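Local coordinates for uncharacterized protein (Escherichia coli O157:H7, PDB 4ZV9) that is of unknown function but belongs to the dienelactone hydrolase family of alpha/beta-hydrolases, and so probably acts as a hydrolase, at residues T8-I12 / R63-K67; E11-I17 / R29-P35. All coordinates share one frame. Residues are numbered along the deposited sequence.

Contact 1: T8-I12 / R63-K67; sequences TDPEI and RRVAK
In this alpha/beta-hydrolase fold of the dienelactone hydrolase family, the loop leading into the first strand of the main sheet docks on the C-terminal end of helix 56-67. The loop, 8-12, makes a type I beta turn from Asp-9 to Ile-12, with Ile-12 N donating to Asp-9 O at 3.2 Å. Inside it, Asp-9 OD1 accepts from Glu-11 N at 2.8 Å, an Asx turn that fixes the carboxylate, chi1 t, so that OD2 faces the helix. Segment 63-67 is regular helix, and its Ala-66 CA lies 6.3 Å from Ile-12 CA, the nearest CA pair. Arg-63 comes first: its aliphatic CD packs 3.9 Å from Ile-12 CD1, while its guanidinium turns to Asp-60, Tyr-31 and the carbonyl of Val-5. Ala-66, one turn on from Arg-63, sets CB 3.8 Å from Ile-12 CG2; its carbonyl O accepts from a water at 2.7 Å, which reaches Glu-11 O only weakly, at 3.3 Å. Lys-67 ends the segment, chi1 to chi3 all m, a folded side chain that carries NZ to the acids of the turn. Its CG lies 3.8 Å from Ile-12 CG2, and the ammonium ties both acids into one salt-bridge network: Lys-67 NZ donates to Asp-9 OD2 at 2.8 Å and to Glu-11 OE1 at 3.0 Å.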
loop_
_atom_site.group_PDB
_atom_site.type_symbol
_atom_site.label_atom_id
_atom_site.label_comp_id
_atom_site.label_asym_id
_atom_site.label_seq_id
_atom_site.Cartn_x
_atom_site.Cartn_y
_atom_site.Cartn_z
ATOM N N THR A 8 9.136 -13.874 -13.516
ATOM C CA THR A 8 10.385 -13.972 -14.276
ATOM C C THR A 8 10.648 -12.801 -15.228
ATOM O O THR A 8 11.628 -12.827 -15.980
ATOM C CB THR A 8 10.362 -15.228 -15.175
ATOM O OG1 THR A 8 9.185 -15.188 -15.993
ATOM C CG2 THR A 8 10.339 -16.495 -14.328
ATOM N N ASP A 9 9.790 -11.788 -15.195
ATOM C CA ASP A 9 9.936 -10.625 -16.083
ATOM C C ASP A 9 11.354 -10.057 -15.972
ATOM O O ASP A 9 11.793 -9.667 -14.890
ATOM C CB ASP A 9 8.881 -9.568 -15.736
ATOM C CG ASP A 9 8.852 -8.417 -16.734
ATOM O OD1 ASP A 9 9.936 -7.942 -17.122
ATOM O OD2 ASP A 9 7.740 -7.966 -17.091
ATOM N N PRO A 10 12.094 -10.019 -17.087
ATOM C CA PRO A 10 13.496 -9.568 -16.997
ATOM C C PRO A 10 13.697 -8.102 -16.606
ATOM O O PRO A 10 14.827 -7.696 -16.320
ATOM C CB PRO A 10 14.064 -9.844 -18.402
ATOM C CG PRO A 10 12.890 -10.045 -19.292
ATOM C CD PRO A 10 11.741 -10.502 -18.436
ATOM N N GLU A 11 12.631 -7.308 -16.616
ATOM C CA GLU A 11 12.748 -5.898 -16.251
ATOM C C GLU A 11 12.651 -5.663 -14.752
ATOM O O GLU A 11 12.799 -4.532 -14.294
ATOM C CB GLU A 11 11.710 -5.061 -16.995
ATOM C CG GLU A 11 11.966 -5.041 -18.495
ATOM C CD GLU A 11 11.035 -4.126 -19.242
ATOM O OE1 GLU A 11 10.020 -3.682 -18.656
ATOM O OE2 GLU A 11 11.318 -3.860 -20.435
ATOM N N ILE A 12 12.432 -6.717 -13.979
ATOM C CA ILE A 12 12.370 -6.572 -12.523
ATOM C C ILE A 12 13.264 -7.591 -11.838
ATOM O O ILE A 12 13.652 -8.594 -12.446
ATOM C CB ILE A 12 10.925 -6.633 -11.981
ATOM C CG1 ILE A 12 10.235 -7.980 -12.258
ATOM C CG2 ILE A 12 10.088 -5.520 -12.589
ATOM C CD1 ILE A 12 10.395 -9.019 -11.177
ATOM N N ARG A 63 5.468 -6.178 -8.056
ATOM C CA ARG A 63 6.152 -6.250 -9.336
ATOM C C ARG A 63 5.664 -5.166 -10.312
ATOM O O ARG A 63 6.473 -4.592 -11.043
ATOM C CB ARG A 63 6.032 -7.635 -9.957
ATOM C CG ARG A 63 6.741 -8.725 -9.166
ATOM C CD ARG A 63 6.820 -10.035 -9.948
ATOM N NE ARG A 63 5.518 -10.638 -10.203
ATOM C CZ ARG A 63 4.891 -11.484 -9.395
ATOM N NH1 ARG A 63 5.402 -11.828 -8.212
ATOM N NH2 ARG A 63 3.718 -11.979 -9.757
ATOM N N ARG A 64 4.372 -4.844 -10.288
ATOM C CA ARG A 64 3.842 -3.754 -11.140
ATOM C C ARG A 64 4.470 -2.408 -10.762
ATOM O O ARG A 64 4.762 -1.596 -11.628
ATOM C CB ARG A 64 2.332 -3.636 -11.035
ATOM C CG ARG A 64 1.587 -4.908 -11.425
ATOM C CD ARG A 64 0.088 -4.748 -11.238
ATOM N NE ARG A 64 -0.551 -6.040 -11.075
ATOM C CZ ARG A 64 -1.848 -6.228 -10.902
ATOM N NH1 ARG A 64 -2.690 -5.195 -10.930
ATOM N NH2 ARG A 64 -2.310 -7.468 -10.733
ATOM N N VAL A 65 4.672 -2.189 -9.470
ATOM C CA VAL A 65 5.328 -0.989 -8.999
ATOM C C VAL A 65 6.768 -0.907 -9.509
ATOM O O VAL A 65 7.228 0.161 -9.939
ATOM C CB VAL A 65 5.296 -0.895 -7.455
ATOM C CG1 VAL A 65 6.133 0.277 -6.964
ATOM C CG2 VAL A 65 3.851 -0.746 -6.983
ATOM N N ALA A 66 7.488 -2.017 -9.447
ATOM C CA ALA A 66 8.856 -2.045 -9.944
ATOM C C ALA A 66 8.899 -1.846 -11.461
ATOM O O ALA A 66 9.826 -1.224 -11.972
ATOM C CB ALA A 66 9.558 -3.344 -9.545
ATOM N N LYS A 67 7.933 -2.403 -12.184
ATOM C CA LYS A 67 7.858 -2.184 -13.645
ATOM C C LYS A 67 7.678 -0.708 -13.960
ATOM O O LYS A 67 8.128 -0.248 -14.991
ATOM C CB LYS A 67 6.690 -2.949 -14.272
ATOM C CG LYS A 67 6.936 -4.435 -14.410
ATOM C CD LYS A 67 7.728 -4.772 -15.656
ATOM C CE LYS A 67 6.861 -4.691 -16.898
ATOM N NZ LYS A 67 7.568 -5.348 -18.025
HETATM O O HOH W 1 11.277 -1.599 -14.158
#

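Contact 2: E11-I17 / R29-P35; sequences EIFAEYI and RGYLVKP
A beta hairpin forms the edge of the main sheet: strand 12-17, outermost within the chain, runs antiparallel to strand 29-35, axes 4.6 Å apart at 163°. Phe-13/Lys-34, Glu-15/Leu-32 and Ile-17/Gly-30 are hydrogen-bonded pairs, each with two N-to-O bonds of 2.8 to 3.0 Å; Ile-12/Pro-35, where the side chains diverge, Ala-14/Val-33 and Tyr-16/Tyr-31 are non-hydrogen-bonded pairs. A water donates to Phe-13 O (2.7 Å) and Leu-32 O (2.8 Å). One face carries Phe-13, Glu-15, Ile-17, Leu-32 and Lys-34. There Ile-17, chi1 p and chi2 t, brings CG2 to 4.0 Å from Leu-32 CD2 (chi1 t, chi2 p), beside Leu-73 of strand 71-75. Lys-34 extends, m then t throughout, to Gln-119 and Tyr-117, leaving NZ 4.3 Å from Glu-15 OE2, beyond a salt bridge. The other face holds Ala-14, Val-33 and both tyrosines. Ala-14 CB sits 3.7 Å from Tyr-31 CZ. Tyr-16 (chi1 m) and Tyr-31 (chi1 t) meet obliquely, planes at 44°, CE1 of Tyr-16 being 3.5 Å from CD1 of Tyr-31. On the opposite face of the Tyr-16 ring, Arg-29, with chi1 to chi3 t, lays its guanidinium flat in a cation-pi stack, CZ of Arg-29 3.8 Å from the ring centroid.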
loop_
_atom_site.group_PDB
_atom_site.type_symbol
_atom_site.label_atom_id
_atom_site.label_comp_id
_atom_site.label_asym_id
_atom_site.label_seq_id
_atom_site.Cartn_x
_atom_site.Cartn_y
_atom_site.Cartn_z
ATOM N N GLU A 11 12.631 -7.308 -16.616
ATOM C CA GLU A 11 12.748 -5.898 -16.251
ATOM C C GLU A 11 12.651 -5.663 -14.752
ATOM O O GLU A 11 12.799 -4.532 -14.294
ATOM C CB GLU A 11 11.710 -5.061 -16.995
ATOM C CG GLU A 11 11.966 -5.041 -18.495
ATOM C CD GLU A 11 11.035 -4.126 -19.242
ATOM O OE1 GLU A 11 10.020 -3.682 -18.656
ATOM O OE2 GLU A 11 11.318 -3.860 -20.435
ATOM N N ILE A 12 12.432 -6.717 -13.979
ATOM C CA ILE A 12 12.370 -6.572 -12.523
ATOM C C ILE A 12 13.264 -7.591 -11.838
ATOM O O ILE A 12 13.652 -8.594 -12.446
ATOM C CB ILE A 12 10.925 -6.633 -11.981
ATOM C CG1 ILE A 12 10.235 -7.980 -12.258
ATOM C CG2 ILE A 12 10.088 -5.520 -12.589
ATOM C CD1 ILE A 12 10.395 -9.019 -11.177
ATOM N N PHE A 13 13.668 -7.273 -10.609
ATOM C CA PHE A 13 14.457 -8.169 -9.808
ATOM C C PHE A 13 13.764 -8.294 -8.457
ATOM O O PHE A 13 13.705 -7.326 -7.694
ATOM C CB PHE A 13 15.895 -7.682 -9.632
ATOM C CG PHE A 13 16.685 -8.532 -8.683
ATOM C CD1 PHE A 13 17.084 -9.807 -9.053
ATOM C CD2 PHE A 13 16.965 -8.101 -7.400
ATOM C CE1 PHE A 13 17.803 -10.608 -8.178
ATOM C CE2 PHE A 13 17.674 -8.912 -6.509
ATOM C CZ PHE A 13 18.091 -10.163 -6.903
ATOM N N ALA A 14 13.291 -9.502 -8.142
ATOM C CA ALA A 14 12.544 -9.761 -6.912
ATOM C C ALA A 14 13.249 -10.724 -5.959
ATOM O O ALA A 14 13.843 -11.700 -6.401
ATOM C CB ALA A 14 11.178 -10.341 -7.259
ATOM N N GLU A 15 13.196 -10.424 -4.667
ATOM C CA GLU A 15 13.778 -11.294 -3.654
ATOM C C GLU A 15 13.091 -11.071 -2.331
ATOM O O GLU A 15 12.581 -9.977 -2.080
ATOM C CB GLU A 15 15.300 -11.085 -3.497
ATOM C CG GLU A 15 15.693 -9.727 -2.937
ATOM C CD GLU A 15 17.196 -9.510 -2.840
ATOM O OE1 GLU A 15 17.962 -10.501 -2.835
ATOM O OE2 GLU A 15 17.597 -8.328 -2.763
ATOM N N TYR A 16 13.075 -12.103 -1.487
ATOM C CA TYR A 16 12.562 -11.950 -0.122
ATOM C C TYR A 16 13.705 -11.467 0.724
ATOM O O TYR A 16 14.859 -11.870 0.525
ATOM C CB TYR A 16 11.992 -13.262 0.424
ATOM C CG TYR A 16 10.754 -13.694 -0.310
ATOM C CD1 TYR A 16 9.520 -13.102 -0.040
ATOM C CD2 TYR A 16 10.809 -14.685 -1.281
ATOM C CE1 TYR A 16 8.380 -13.488 -0.721
ATOM C CE2 TYR A 16 9.679 -15.077 -1.965
ATOM C CZ TYR A 16 8.469 -14.444 -1.708
ATOM O OH TYR A 16 7.369 -14.834 -2.406
ATOM N N ILE A 17 13.404 -10.569 1.650
ATOM C CA ILE A 17 14.395 -10.030 2.552
ATOM C C ILE A 17 13.805 -10.022 3.941
ATOM O O ILE A 17 12.627 -10.344 4.126
ATOM C CB ILE A 17 14.772 -8.569 2.205
ATOM C CG1 ILE A 17 13.571 -7.624 2.380
ATOM C CG2 ILE A 17 15.337 -8.475 0.797
ATOM C CD1 ILE A 17 13.971 -6.160 2.439
ATOM N N ARG A 29 9.870 -10.421 7.451
ATOM C CA ARG A 29 10.089 -10.832 6.070
ATOM C C ARG A 29 9.275 -9.948 5.134
ATOM O O ARG A 29 8.131 -9.598 5.443
ATOM C CB ARG A 29 9.639 -12.277 5.932
ATOM C CG ARG A 29 9.519 -12.839 4.523
ATOM C CD ARG A 29 9.123 -14.307 4.614
ATOM N NE ARG A 29 8.680 -14.897 3.349
ATOM C CZ ARG A 29 9.461 -15.585 2.512
ATOM N NH1 ARG A 29 10.750 -15.752 2.754
ATOM N NH2 ARG A 29 8.941 -16.098 1.407
ATOM N N GLY A 30 9.858 -9.601 3.995
ATOM C CA GLY A 30 9.185 -8.812 2.982
ATOM C C GLY A 30 9.633 -9.191 1.575
ATOM O O GLY A 30 10.726 -9.728 1.390
ATOM N N TYR A 31 8.764 -8.939 0.604
ATOM C CA TYR A 31 9.041 -9.164 -0.804
ATOM C C TYR A 31 9.519 -7.840 -1.395
ATOM O O TYR A 31 8.757 -6.854 -1.454
ATOM C CB TYR A 31 7.764 -9.646 -1.478
ATOM C CG TYR A 31 7.872 -10.060 -2.936
ATOM C CD1 TYR A 31 8.681 -11.120 -3.329
ATOM C CD2 TYR A 31 7.078 -9.451 -3.904
ATOM C CE1 TYR A 31 8.708 -11.540 -4.654
ATOM C CE2 TYR A 31 7.100 -9.870 -5.224
ATOM C CZ TYR A 31 7.925 -10.882 -5.602
ATOM O OH TYR A 31 7.941 -11.275 -6.927
ATOM N N LEU A 32 10.793 -7.781 -1.760
ATOM C CA LEU A 32 11.401 -6.575 -2.295
ATOM C C LEU A 32 11.574 -6.716 -3.811
ATOM O O LEU A 32 12.219 -7.666 -4.259
ATOM C CB LEU A 32 12.781 -6.375 -1.657
ATOM C CG LEU A 32 13.596 -5.134 -2.068
ATOM C CD1 LEU A 32 12.977 -3.884 -1.484
ATOM C CD2 LEU A 32 15.031 -5.261 -1.563
ATOM N N VAL A 33 11.033 -5.771 -4.591
ATOM C CA VAL A 33 11.175 -5.816 -6.039
ATOM C C VAL A 33 11.765 -4.508 -6.555
ATOM O O VAL A 33 11.256 -3.436 -6.232
ATOM C CB VAL A 33 9.836 -6.058 -6.765
ATOM C CG1 VAL A 33 10.105 -6.470 -8.210
ATOM C CG2 VAL A 33 9.028 -7.147 -6.076
ATOM N N LYS A 34 12.816 -4.599 -7.373
ATOM C CA LYS A 34 13.494 -3.428 -7.939
ATOM C C LYS A 34 13.453 -3.463 -9.456
ATOM O O LYS A 34 13.366 -4.547 -10.046
ATOM C CB LYS A 34 14.982 -3.461 -7.597
ATOM C CG LYS A 34 15.326 -3.537 -6.137
ATOM C CD LYS A 34 16.810 -3.831 -5.952
ATOM C CE LYS A 34 17.138 -3.881 -4.473
ATOM N NZ LYS A 34 18.513 -4.366 -4.198
ATOM N N PRO A 35 13.557 -2.291 -10.105
ATOM C CA PRO A 35 13.757 -2.284 -11.545
ATOM C C PRO A 35 15.097 -2.981 -11.811
ATOM O O PRO A 35 16.061 -2.741 -11.078
ATOM C CB PRO A 35 13.846 -0.782 -11.896
ATOM C CG PRO A 35 13.152 -0.083 -10.782
ATOM C CD PRO A 35 13.373 -0.936 -9.556
HETATM O O HOH W 2 14.785 -6.924 -5.216
#

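The two contacts overlap at Glu-11 and Ile-12, where the loop becomes strand, but hold the chain to different elements: contact 1 to helix 56-67, contact 2 to the neighbouring strand. Contact 2 is larger, burying 761 Å² against 281 Å², and rests on backbone pairing, whereas contact 1 relies on side chains, with a salt-bridge network at the surface and buried Ile-12 and Ala-66 beside it. Each is partly buried. Their centres lie 9 Å apart, and the helix packs on the hairpin face bearing Val-33 and Tyr-31: Ala-66 CB touches Val-33 CG1 at 3.4 Å, and Arg-63 NH1 lies 2.9 Å from Tyr-31 OH, a probable hydrogen bond.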